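Local coordinates for protein spectinomycin phosphotransferase (Legionella pneumophila, PDB 3I1A) that phosphorylates the antibiotic spectinomycin, probably using a nucleotide as phosphate donor, and so acts as an antibiotic resistance factor, at residues A[153-156]-A[157-160]; A[305-308]-A[309-313]; A[89-93]-A[94-98]; A[12-15]-A[16-20]. One frame throughout, in Å; residues are numbered along the deposited sequence. Where two conformers were deposited one is given.

Interaction 1 of 4, residues A[153-156]-A[157-160]; sequences IVRS and FYNQ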
loop_
_atom_site.group_PDB
_atom_site.type_symbol
_atom_site.label_atom_id
_atom_site.label_comp_id
_atom_site.label_asym_id
_atom_site.label_seq_id
_atom_site.Cartn_x
_atom_site.Cartn_y
_atom_site.Cartn_z
ATOM N N ILE A 153 -4.667 15.032 -14.411
ATOM C CA ILE A 153 -3.449 15.697 -13.948
ATOM C C ILE A 153 -2.290 15.445 -14.902
ATOM O O ILE A 153 -1.536 16.365 -15.226
ATOM C CB ILE A 153 -3.057 15.224 -12.539
ATOM C CG1 ILE A 153 -4.029 15.812 -11.519
ATOM C CG2 ILE A 153 -1.634 15.676 -12.199
ATOM C CD1 ILE A 153 -3.969 15.129 -10.163
ATOM N N VAL A 154 -2.129 14.215 -15.375
ATOM C CA VAL A 154 -1.018 13.972 -16.278
ATOM C C VAL A 154 -1.239 14.743 -17.586
ATOM O O VAL A 154 -0.287 15.211 -18.199
ATOM C CB VAL A 154 -0.810 12.457 -16.588
ATOM C CG1 VAL A 154 0.301 12.285 -17.576
ATOM C CG2 VAL A 154 -0.456 11.697 -15.289
ATOM N N ARG A 155 -2.492 14.887 -18.016
ATOM C CA ARG A 155 -2.706 15.638 -19.255
ATOM C C ARG A 155 -2.366 17.103 -19.030
ATOM O O ARG A 155 -1.921 17.776 -19.961
ATOM C CB ARG A 155 -4.157 15.517 -19.760
ATOM C CG ARG A 155 -4.510 14.113 -20.189
ATOM C CD ARG A 155 -5.802 14.050 -20.978
ATOM N NE ARG A 155 -6.310 12.688 -21.030
ATOM C CZ ARG A 155 -7.261 12.228 -20.215
ATOM N NH1 ARG A 155 -7.801 13.028 -19.307
ATOM N NH2 ARG A 155 -7.666 10.967 -20.298
ATOM N N SER A 156 -2.580 17.602 -17.812
ATOM C CA SER A 156 -2.260 19.001 -17.536
ATOM C C SER A 156 -0.756 19.227 -17.662
ATOM O O SER A 156 -0.322 20.362 -17.865
ATOM C CB SER A 156 -2.730 19.424 -16.142
ATOM O OG SER A 156 -1.955 18.815 -15.119
ATOM N N PHE A 157 0.040 18.161 -17.554
ATOM C CA PHE A 157 1.501 18.293 -17.676
ATOM C C PHE A 157 1.948 18.537 -19.112
ATOM O O PHE A 157 2.969 19.181 -19.341
ATOM C CB PHE A 157 2.253 17.029 -17.208
ATOM C CG PHE A 157 2.129 16.713 -15.733
ATOM C CD1 PHE A 157 1.586 17.629 -14.825
ATOM C CD2 PHE A 157 2.591 15.490 -15.255
ATOM C CE1 PHE A 157 1.509 17.328 -13.478
ATOM C CE2 PHE A 157 2.516 15.179 -13.892
ATOM C CZ PHE A 157 1.977 16.098 -13.006
ATOM N N TYR A 158 1.195 18.006 -20.077
ATOM C CA TYR A 158 1.552 18.118 -21.486
ATOM C C TYR A 158 2.082 19.477 -21.929
ATOM O O TYR A 158 3.152 19.569 -22.534
ATOM C CB TYR A 158 0.353 17.726 -22.356
ATOM C CG TYR A 158 -0.035 16.256 -22.225
ATOM C CD1 TYR A 158 -1.258 15.802 -22.715
ATOM C CD2 TYR A 158 0.832 15.323 -21.645
ATOM C CE1 TYR A 158 -1.617 14.453 -22.635
ATOM C CE2 TYR A 158 0.489 13.964 -21.557
ATOM C CZ TYR A 158 -0.739 13.537 -22.057
ATOM O OH TYR A 158 -1.083 12.194 -22.013
ATOM N N ASN A 159 1.341 20.525 -21.614
ATOM C CA ASN A 159 1.762 21.845 -22.032
ATOM C C ASN A 159 2.881 22.440 -21.183
ATOM O O ASN A 159 3.550 23.376 -21.617
ATOM C CB ASN A 159 0.556 22.792 -22.085
ATOM C CG ASN A 159 -0.393 22.454 -23.226
ATOM O OD1 ASN A 159 -0.012 21.784 -24.184
ATOM N ND2 ASN A 159 -1.628 22.927 -23.130
ATOM N N GLN A 160 3.084 21.903 -19.983
ATOM C CA GLN A 160 4.131 22.399 -19.095
ATOM C C GLN A 160 5.529 21.879 -19.463
ATOM O O GLN A 160 6.531 22.397 -18.988
ATOM C CB GLN A 160 3.815 22.010 -17.649
ATOM C CG GLN A 160 2.458 22.463 -17.152
ATOM C CD GLN A 160 2.245 22.067 -15.708
ATOM O OE1 GLN A 160 3.059 22.409 -14.842
ATOM N NE2 GLN A 160 1.159 21.331 -15.437
HETATM O O HOH W 1 -3.774 11.918 -23.167
HETATM O O HOH W 2 -1.543 20.042 -21.110
#
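The ring of Tyr158 overlaps the backbone of Arg155, lying flat against its CA. That carbon sits over the ring centre, 3.8 Å from the centroid of the Tyr158 ring and 14° off its normal, a clear CH-pi contact, while CG of Arg155 reaches CE1 of Tyr158 at 3.8 Å. With CG anti to the carbonyl carbon in both residues (chi1 -66°), the two side chains run side by side. A water bridges their far ends, at 2.9 Å from Tyr158 OH and weakly held by Arg155 NE; the guanidinium itself has a salt bridge to Glu193, and His186 stacks on the tyrosine. Phe157 makes an apolar contact of its own: its CZ meets CG2 of Ile153 at 3.7 Å, and the carbonyl oxygen of Ile153 lies over one ring face, toward the rim. The backbone tightens here. Phe157 N bonds to Val154 O at 3.0 Å, and Tyr158 N to Arg155 O, each three residues back as in a 3-10 turn, with the donors well above the carbonyl planes. Beyond, Gln160 NE2 bonds to Ser156 O at 3.0 Å, nearly straight (165°) and in its own amide plane, while a second water links Arg155 O with Asn159 N. As helix 149-157 gives way to the loop, amide and water donors thus occupy carbonyls that a continuing helix would otherwise satisfy.

Interaction 2 of 4, residues A[305-308]-A[309-313]; sequences SRLE and SFKYF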
loop_
_atom_site.group_PDB
_atom_site.type_symbol
_atom_site.label_atom_id
_atom_site.label_comp_id
_atom_site.label_asym_id
_atom_site.label_seq_id
_atom_site.Cartn_x
_atom_site.Cartn_y
_atom_site.Cartn_z
ATOM N N SER A 305 14.933 15.293 -1.915
ATOM C CA SER A 305 13.680 14.551 -1.994
ATOM C C SER A 305 13.144 14.508 -3.425
ATOM O O SER A 305 12.595 13.495 -3.864
ATOM C CB SER A 305 12.646 15.184 -1.066
ATOM O OG SER A 305 13.048 15.043 0.289
ATOM N N ARG A 306 13.290 15.614 -4.144
ATOM C CA ARG A 306 12.854 15.669 -5.531
ATOM C C ARG A 306 13.715 14.744 -6.385
ATOM O O ARG A 306 13.217 14.136 -7.310
ATOM C CB ARG A 306 12.916 17.097 -6.066
ATOM C CG ARG A 306 11.776 17.957 -5.552
ATOM C CD ARG A 306 11.971 19.419 -5.925
ATOM N NE ARG A 306 11.793 19.675 -7.358
ATOM C CZ ARG A 306 12.528 20.527 -8.069
ATOM N NH1 ARG A 306 13.512 21.213 -7.495
ATOM N NH2 ARG A 306 12.266 20.709 -9.358
ATOM N N LEU A 307 15.016 14.648 -6.095
ATOM C CA LEU A 307 15.856 13.728 -6.879
ATOM C C LEU A 307 15.378 12.292 -6.633
ATOM O O LEU A 307 15.412 11.460 -7.534
ATOM C CB LEU A 307 17.344 13.848 -6.488
ATOM C CG LEU A 307 18.365 12.904 -7.165
ATOM C CD1 LEU A 307 18.356 12.979 -8.711
ATOM C CD2 LEU A 307 19.752 13.312 -6.660
ATOM N N GLU A 308 14.954 11.970 -5.416
ATOM C CA GLU A 308 14.477 10.595 -5.188
ATOM C C GLU A 308 13.236 10.329 -6.034
ATOM O O GLU A 308 13.095 9.247 -6.621
ATOM C CB GLU A 308 14.155 10.354 -3.710
ATOM C CG GLU A 308 15.375 10.474 -2.802
ATOM C CD GLU A 308 15.081 10.139 -1.345
ATOM O OE1 GLU A 308 14.068 10.631 -0.794
ATOM O OE2 GLU A 308 15.888 9.396 -0.745
ATOM N N SER A 309 12.341 11.313 -6.095
ATOM C CA SER A 309 11.124 11.177 -6.912
ATOM C C SER A 309 11.522 10.959 -8.378
ATOM O O SER A 309 10.933 10.133 -9.058
ATOM C CB SER A 309 10.272 12.436 -6.826
ATOM O OG SER A 309 9.790 12.635 -5.512
ATOM N N PHE A 310 12.547 11.679 -8.843
ATOM C CA PHE A 310 13.000 11.570 -10.232
ATOM C C PHE A 310 13.545 10.171 -10.526
ATOM O O PHE A 310 13.234 9.595 -11.554
ATOM C CB PHE A 310 14.044 12.672 -10.503
ATOM C CG PHE A 310 14.440 12.826 -11.958
ATOM C CD1 PHE A 310 13.561 12.511 -12.991
ATOM C CD2 PHE A 310 15.683 13.364 -12.285
ATOM C CE1 PHE A 310 13.918 12.733 -14.325
ATOM C CE2 PHE A 310 16.050 13.587 -13.625
ATOM C CZ PHE A 310 15.168 13.272 -14.640
ATOM N N LYS A 311 14.331 9.611 -9.608
ATOM C CA LYS A 311 14.860 8.273 -9.783
ATOM C C LYS A 311 13.702 7.270 -9.833
ATOM O O LYS A 311 13.688 6.362 -10.674
ATOM C CB LYS A 311 15.838 7.951 -8.634
ATOM C CG LYS A 311 17.084 8.842 -8.690
ATOM C CD LYS A 311 18.176 8.394 -7.725
ATOM C CE LYS A 311 19.406 9.292 -7.847
ATOM N NZ LYS A 311 20.543 8.787 -7.006
ATOM N N TYR A 312 12.723 7.448 -8.950
ATOM C CA TYR A 312 11.571 6.546 -8.925
ATOM C C TYR A 312 10.826 6.631 -10.252
ATOM O O TYR A 312 10.489 5.613 -10.865
ATOM C CB TYR A 312 10.611 6.904 -7.799
ATOM C CG TYR A 312 9.408 5.984 -7.774
ATOM C CD1 TYR A 312 9.559 4.606 -7.575
ATOM C CD2 TYR A 312 8.124 6.480 -7.977
ATOM C CE1 TYR A 312 8.447 3.751 -7.582
ATOM C CE2 TYR A 312 7.011 5.637 -7.985
ATOM C CZ TYR A 312 7.179 4.280 -7.785
ATOM O OH TYR A 312 6.070 3.456 -7.757
ATOM N N PHE A 313 10.567 7.857 -10.681
ATOM C CA PHE A 313 9.877 8.094 -11.942
ATOM C C PHE A 313 10.614 7.402 -13.102
ATOM O O PHE A 313 9.996 6.731 -13.940
ATOM C CB PHE A 313 9.790 9.610 -12.178
ATOM C CG PHE A 313 8.881 10.002 -13.313
ATOM C CD1 PHE A 313 7.649 10.615 -13.061
ATOM C CD2 PHE A 313 9.257 9.763 -14.626
ATOM C CE1 PHE A 313 6.808 10.978 -14.122
ATOM C CE2 PHE A 313 8.418 10.125 -15.694
ATOM C CZ PHE A 313 7.202 10.727 -15.439
#
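Leu307 and Lys311, one turn apart, cross obliquely: CG of the leucine meets CE of the lysine at 3.8 Å, and the extended lysine chain first passes over Leu307 O, which lies 3.3 Å from Lys311 CG. Leu307 CG is anti to its own nitrogen (chi1 177°), a torsion that sends CD1 between this lysine methylene and the edge of the Phe310 ring, where CD1 comes loosely to within 4.5 Å of Phe310 CD2. Ser309 is buried. Its CB touches Arg306 O at 3.4 Å, and its hydroxyl is hydrogen-bonded to Asp295. The regular i to i+4 ladder of an alpha helix runs beneath these side chains, Ser309 N to Ser305 O at 3.1 Å and Lys311 N to Leu307 O at 3.0 Å being two of its rungs. The helix, 303-315, is amphipathic and packs in an all-helical part of this kinase-like fold: Phe310 faces Ala173 and Phe177 of helix 169-180, and Ser309 faces Tyr292 and Leu296 of helix 274-297. Glu308 belongs to the exposed side and joins the contact through its backbone, its carbonyl oxygen accepting Tyr312 N at 3.0 Å. Tyr312 in turn reaches Asp288 through its hydroxyl, while Arg306 makes a salt bridge with Asp168, just ahead of helix 169-180.

Interaction 3 of 4, residues A[89-93]-A[94-98]; sequences FQQLK and HFKII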
loop_
_atom_site.group_PDB
_atom_site.type_symbol
_atom_site.label_atom_id
_atom_site.label_comp_id
_atom_site.label_asym_id
_atom_site.label_seq_id
_atom_site.Cartn_x
_atom_site.Cartn_y
_atom_site.Cartn_z
ATOM N N PHE A 89 -7.498 -2.338 20.115
ATOM C CA PHE A 89 -6.961 -1.021 20.374
ATOM C C PHE A 89 -7.693 -0.440 21.572
ATOM O O PHE A 89 -8.821 -0.852 21.868
ATOM C CB PHE A 89 -7.127 -0.124 19.129
ATOM C CG PHE A 89 -8.554 0.312 18.865
ATOM C CD1 PHE A 89 -9.028 1.526 19.349
ATOM C CD2 PHE A 89 -9.414 -0.484 18.111
ATOM C CE1 PHE A 89 -10.335 1.947 19.082
ATOM C CE2 PHE A 89 -10.721 -0.071 17.844
ATOM C CZ PHE A 89 -11.179 1.152 18.334
ATOM N N GLN A 90 -7.035 0.481 22.281
ATOM C CA GLN A 90 -7.623 1.130 23.441
ATOM C C GLN A 90 -8.076 2.548 23.089
ATOM O O GLN A 90 -7.275 3.400 22.675
ATOM C CB GLN A 90 -6.609 1.220 24.574
ATOM C CG GLN A 90 -7.229 1.778 25.860
ATOM C CD GLN A 90 -8.305 0.845 26.404
ATOM O OE1 GLN A 90 -8.083 -0.364 26.526
ATOM N NE2 GLN A 90 -9.469 1.396 26.728
ATOM N N GLN A 91 -9.367 2.806 23.223
ATOM C CA GLN A 91 -9.865 4.146 22.927
ATOM C C GLN A 91 -9.817 4.978 24.196
ATOM O O GLN A 91 -10.439 4.625 25.185
ATOM C CB GLN A 91 -11.318 4.119 22.472
ATOM C CG GLN A 91 -11.859 5.518 22.166
ATOM C CD GLN A 91 -11.193 6.155 20.954
ATOM O OE1 GLN A 91 -11.335 5.671 19.823
ATOM N NE2 GLN A 91 -10.470 7.250 21.175
ATOM N N LEU A 92 -9.088 6.082 24.183
ATOM C CA LEU A 92 -9.062 6.915 25.365
ATOM C C LEU A 92 -9.916 8.123 25.030
ATOM O O LEU A 92 -10.518 8.190 23.964
ATOM C CB LEU A 92 -7.634 7.311 25.722
ATOM C CG LEU A 92 -6.811 6.085 26.131
ATOM C CD1 LEU A 92 -5.366 6.477 26.350
ATOM C CD2 LEU A 92 -7.393 5.481 27.389
ATOM N N LYS A 93 -9.962 9.088 25.924
ATOM C CA LYS A 93 -10.806 10.238 25.685
ATOM C C LYS A 93 -10.585 10.968 24.376
ATOM O O LYS A 93 -11.531 11.214 23.628
ATOM C CB LYS A 93 -10.668 11.239 26.820
ATOM C CG LYS A 93 -11.607 12.405 26.632
ATOM C CD LYS A 93 -11.507 13.364 27.773
ATOM C CE LYS A 93 -12.455 14.503 27.541
ATOM N NZ LYS A 93 -13.865 14.054 27.448
ATOM N N HIS A 94 -9.346 11.328 24.086
ATOM C CA HIS A 94 -9.103 12.065 22.862
ATOM C C HIS A 94 -8.143 11.410 21.878
ATOM O O HIS A 94 -7.816 12.002 20.860
ATOM C CB HIS A 94 -8.626 13.473 23.210
ATOM C CG HIS A 94 -7.489 13.496 24.173
ATOM N ND1 HIS A 94 -7.499 12.772 25.347
ATOM C CD2 HIS A 94 -6.296 14.130 24.128
ATOM C CE1 HIS A 94 -6.354 12.958 25.983
ATOM N NE2 HIS A 94 -5.608 13.779 25.263
ATOM N N PHE A 95 -7.689 10.196 22.176
ATOM C CA PHE A 95 -6.801 9.497 21.265
ATOM C C PHE A 95 -6.898 7.997 21.491
ATOM O O PHE A 95 -7.505 7.539 22.467
ATOM C CB PHE A 95 -5.355 9.996 21.389
ATOM C CG PHE A 95 -4.693 9.674 22.700
ATOM C CD1 PHE A 95 -3.936 8.513 22.850
ATOM C CD2 PHE A 95 -4.827 10.533 23.785
ATOM C CE1 PHE A 95 -3.322 8.212 24.069
ATOM C CE2 PHE A 95 -4.214 10.238 25.014
ATOM C CZ PHE A 95 -3.464 9.075 25.147
ATOM N N LYS A 96 -6.324 7.255 20.556
ATOM C CA LYS A 96 -6.319 5.795 20.561
ATOM C C LYS A 96 -4.904 5.256 20.720
ATOM O O LYS A 96 -3.956 5.883 20.257
ATOM C CB LYS A 96 -6.804 5.275 19.210
ATOM C CG LYS A 96 -8.251 5.478 18.860
ATOM C CD LYS A 96 -8.514 4.782 17.501
ATOM C CE LYS A 96 -9.941 4.997 17.009
ATOM N NZ LYS A 96 -10.163 6.435 16.691
ATOM N N ILE A 97 -4.777 4.086 21.357
ATOM C CA ILE A 97 -3.476 3.410 21.502
ATOM C C ILE A 97 -3.613 2.108 20.716
ATOM O O ILE A 97 -4.603 1.404 20.884
ATOM C CB ILE A 97 -3.174 2.958 22.964
ATOM C CG1 ILE A 97 -2.998 4.157 23.890
ATOM C CG2 ILE A 97 -1.874 2.132 23.011
ATOM C CD1 ILE A 97 -2.612 3.755 25.336
ATOM N N ILE A 98 -2.643 1.794 19.865
ATOM C CA ILE A 98 -2.652 0.521 19.116
ATOM C C ILE A 98 -1.312 -0.072 19.437
ATOM O O ILE A 98 -0.275 0.515 19.100
ATOM C CB ILE A 98 -2.678 0.681 17.576
ATOM C CG1 ILE A 98 -3.733 1.696 17.134
ATOM C CG2 ILE A 98 -3.009 -0.676 16.954
ATOM C CD1 ILE A 98 -5.115 1.185 17.173
#
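The Phe95 ring has Leu92 CD1 against it, 3.4 Å from Phe95 CZ, with the leucine and phenylalanine side chains pointing the same way. CD2 of His94 lies at the edge of that ring, in its plane; Phe95 CD2 sits over the centre of one face of the imidazole. The Phe89 ring takes the aliphatic chain of Lys96 obliquely, CE1 of Phe89 meeting CE of Lys96 at 3.7 Å. Beside Lys96, the flat amide of Gln91 is held through NE2, which bonds to Leu92 O at 2.9 Å, almost straight (170°) and in the amide plane, and also to Gly56 O. This turns OE1 of Gln91 toward the same lysine, 3.2 Å from Lys96 CE. Strands 90-91 and 95-101 form a beta hairpin at the edge of the five-stranded antiparallel sheet of the kinase-like N-terminal lobe. Gln90 and Ile97 are a hydrogen-bonded pair, with Gln90 N to Ile97 O at 3.0 Å and Ile97 N to Gln90 O at 2.9 Å, both in the carbonyl planes. Leu92 N bonds to Phe95 O at 2.8 Å, closing the turn through Lys93 and His94. Lys96 NZ is held by His58 O, and strand 95-101 ends at Pro101, which binds ADP when present.

Interaction 4 of 4, residues A[12-15]-A[16-20]; sequences IELL and KVHYG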
loop_
_atom_site.group_PDB
_atom_site.type_symbol
_atom_site.label_atom_id
_atom_site.label_comp_id
_atom_site.label_asym_id
_atom_site.label_seq_id
_atom_site.Cartn_x
_atom_site.Cartn_y
_atom_site.Cartn_z
ATOM N N ILE A 12 4.014 3.864 30.190
ATOM C CA ILE A 12 4.216 2.810 31.155
ATOM C C ILE A 12 2.900 2.589 31.857
ATOM O O ILE A 12 2.407 1.464 31.885
ATOM C CB ILE A 12 5.307 3.148 32.183
ATOM C CG1 ILE A 12 6.660 3.262 31.473
ATOM C CG2 ILE A 12 5.361 2.063 33.256
ATOM C CD1 ILE A 12 7.789 3.683 32.389
ATOM N N GLU A 13 2.316 3.659 32.395
ATOM C CA GLU A 13 1.036 3.529 33.083
ATOM C C GLU A 13 -0.055 3.000 32.172
ATOM O O GLU A 13 -0.807 2.119 32.557
ATOM C CB GLU A 13 0.560 4.877 33.660
ATOM C CG GLU A 13 -0.892 4.831 34.220
ATOM C CD GLU A 13 -1.402 6.183 34.764
ATOM O OE1 GLU A 13 -0.765 6.742 35.692
ATOM O OE2 GLU A 13 -2.450 6.683 34.276
ATOM N N LEU A 14 -0.166 3.555 30.967
ATOM C CA LEU A 14 -1.211 3.119 30.048
ATOM C C LEU A 14 -1.100 1.661 29.595
ATOM O O LEU A 14 -2.115 0.953 29.481
ATOM C CB LEU A 14 -1.253 4.044 28.832
ATOM C CG LEU A 14 -1.678 5.466 29.214
ATOM C CD1 LEU A 14 -1.365 6.434 28.081
ATOM C CD2 LEU A 14 -3.151 5.471 29.534
ATOM N N LEU A 15 0.113 1.205 29.296
ATOM C CA LEU A 15 0.245 -0.173 28.879
ATOM C C LEU A 15 -0.055 -1.108 30.060
ATOM O O LEU A 15 -0.630 -2.176 29.874
ATOM C CB LEU A 15 1.648 -0.421 28.296
ATOM C CG LEU A 15 1.791 0.312 26.939
ATOM C CD1 LEU A 15 3.188 0.114 26.364
ATOM C CD2 LEU A 15 0.768 -0.224 25.954
ATOM N N LYS A 16 0.304 -0.710 31.277
ATOM C CA LYS A 16 -0.003 -1.584 32.409
ATOM C C LYS A 16 -1.512 -1.673 32.618
ATOM O O LYS A 16 -2.087 -2.756 32.672
ATOM C CB LYS A 16 0.647 -1.072 33.697
ATOM C CG LYS A 16 0.415 -1.998 34.903
ATOM C CD LYS A 16 0.852 -3.413 34.572
ATOM C CE LYS A 16 0.740 -4.350 35.782
ATOM N NZ LYS A 16 1.894 -4.184 36.705
ATOM N N VAL A 17 -2.147 -0.514 32.723
ATOM C CA VAL A 17 -3.588 -0.435 32.943
ATOM C C VAL A 17 -4.440 -1.144 31.894
ATOM O O VAL A 17 -5.268 -2.002 32.224
ATOM C CB VAL A 17 -4.024 1.050 33.041
ATOM C CG1 VAL A 17 -5.548 1.189 32.976
ATOM C CG2 VAL A 17 -3.512 1.647 34.342
ATOM N N HIS A 18 -4.212 -0.830 30.623
ATOM C CA HIS A 18 -5.035 -1.382 29.553
ATOM C C HIS A 18 -4.624 -2.679 28.904
ATOM O O HIS A 18 -5.438 -3.328 28.250
ATOM C CB HIS A 18 -5.188 -0.310 28.465
ATOM C CG HIS A 18 -5.776 0.963 28.974
ATOM N ND1 HIS A 18 -7.094 1.064 29.362
ATOM C CD2 HIS A 18 -5.222 2.178 29.197
ATOM C CE1 HIS A 18 -7.328 2.286 29.802
ATOM N NE2 HIS A 18 -6.209 2.983 29.715
ATOM N N TYR A 19 -3.357 -3.042 29.052
ATOM C CA TYR A 19 -2.842 -4.250 28.435
ATOM C C TYR A 19 -2.250 -5.236 29.435
ATOM O O TYR A 19 -1.993 -6.399 29.087
ATOM C CB TYR A 19 -1.772 -3.883 27.400
ATOM C CG TYR A 19 -2.313 -3.148 26.182
ATOM C CD1 TYR A 19 -2.475 -1.768 26.186
ATOM C CD2 TYR A 19 -2.662 -3.854 25.031
ATOM C CE1 TYR A 19 -2.980 -1.095 25.040
ATOM C CE2 TYR A 19 -3.163 -3.209 23.904
ATOM C CZ TYR A 19 -3.318 -1.838 23.911
ATOM O OH TYR A 19 -3.810 -1.227 22.767
ATOM N N GLY A 20 -2.031 -4.768 30.658
ATOM C CA GLY A 20 -1.454 -5.629 31.684
ATOM C C GLY A 20 0.015 -5.910 31.420
ATOM O O GLY A 20 0.563 -6.907 31.904
#
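Leu15 and Tyr19 meet one turn apart, CD2 of the leucine lying 3.6 Å from CD1 of the tyrosine. Leu14 and His18 run alongside each other: Leu14 CD2 approaches the imidazole edge in its plane, 3.9 Å from His18 CD2, while Val17 CG1 lies over the centre of one face of that ring. CG of His18 is anti to the carbonyl carbon (chi1 -57°), which swings the ring back along the helix toward Leu14. Behind these side chains runs the alpha-helical ladder, with Val17 N to Glu13 O at 3.0 Å and nearly straight (173°), and His18 N to Leu14 O at 3.0 Å. At the C-terminal end of helix 10-19 the ladder distorts: Tyr19 N reaches Leu15 O at 3.0 Å, but from above the carbonyl plane. Gly20 leaves the helix with positive phi (72°), its nitrogen bonded to Lys16 O at 2.8 Å, and a backbone bond joins Ile21 to Leu15. Lys16 spans this turn by a salt bridge to Asp22. Farther out, this N-terminal helix lies on the sheet of the nucleotide-binding lobe, where Tyr19 rests on Ala99 and Leu14 on Ile97, and His18 shares a backbone hydrogen bond with Leu84.

Interactions 3 and 4 belong together at one end of the molecule, their centres about 12 Å apart. They touch directly where Gln90 and Leu92 of the hairpin meet His18, so the N-terminal helix packs directly against the hairpin at the sheet edge. Interactions 1 and 2 lie in the helical region, centres about 18 Å apart; they do not touch each other, but both press side chains on helix 274-297. All four are only partly buried. Regular ladders carry interaction 2 and most of interaction 4, paired strands interaction 3, whereas interaction 1, at a helix end, relies on i to i+3 backbone bonds, a glutamine amide and water. About 53 Å separates the centres of interactions 1 and 4.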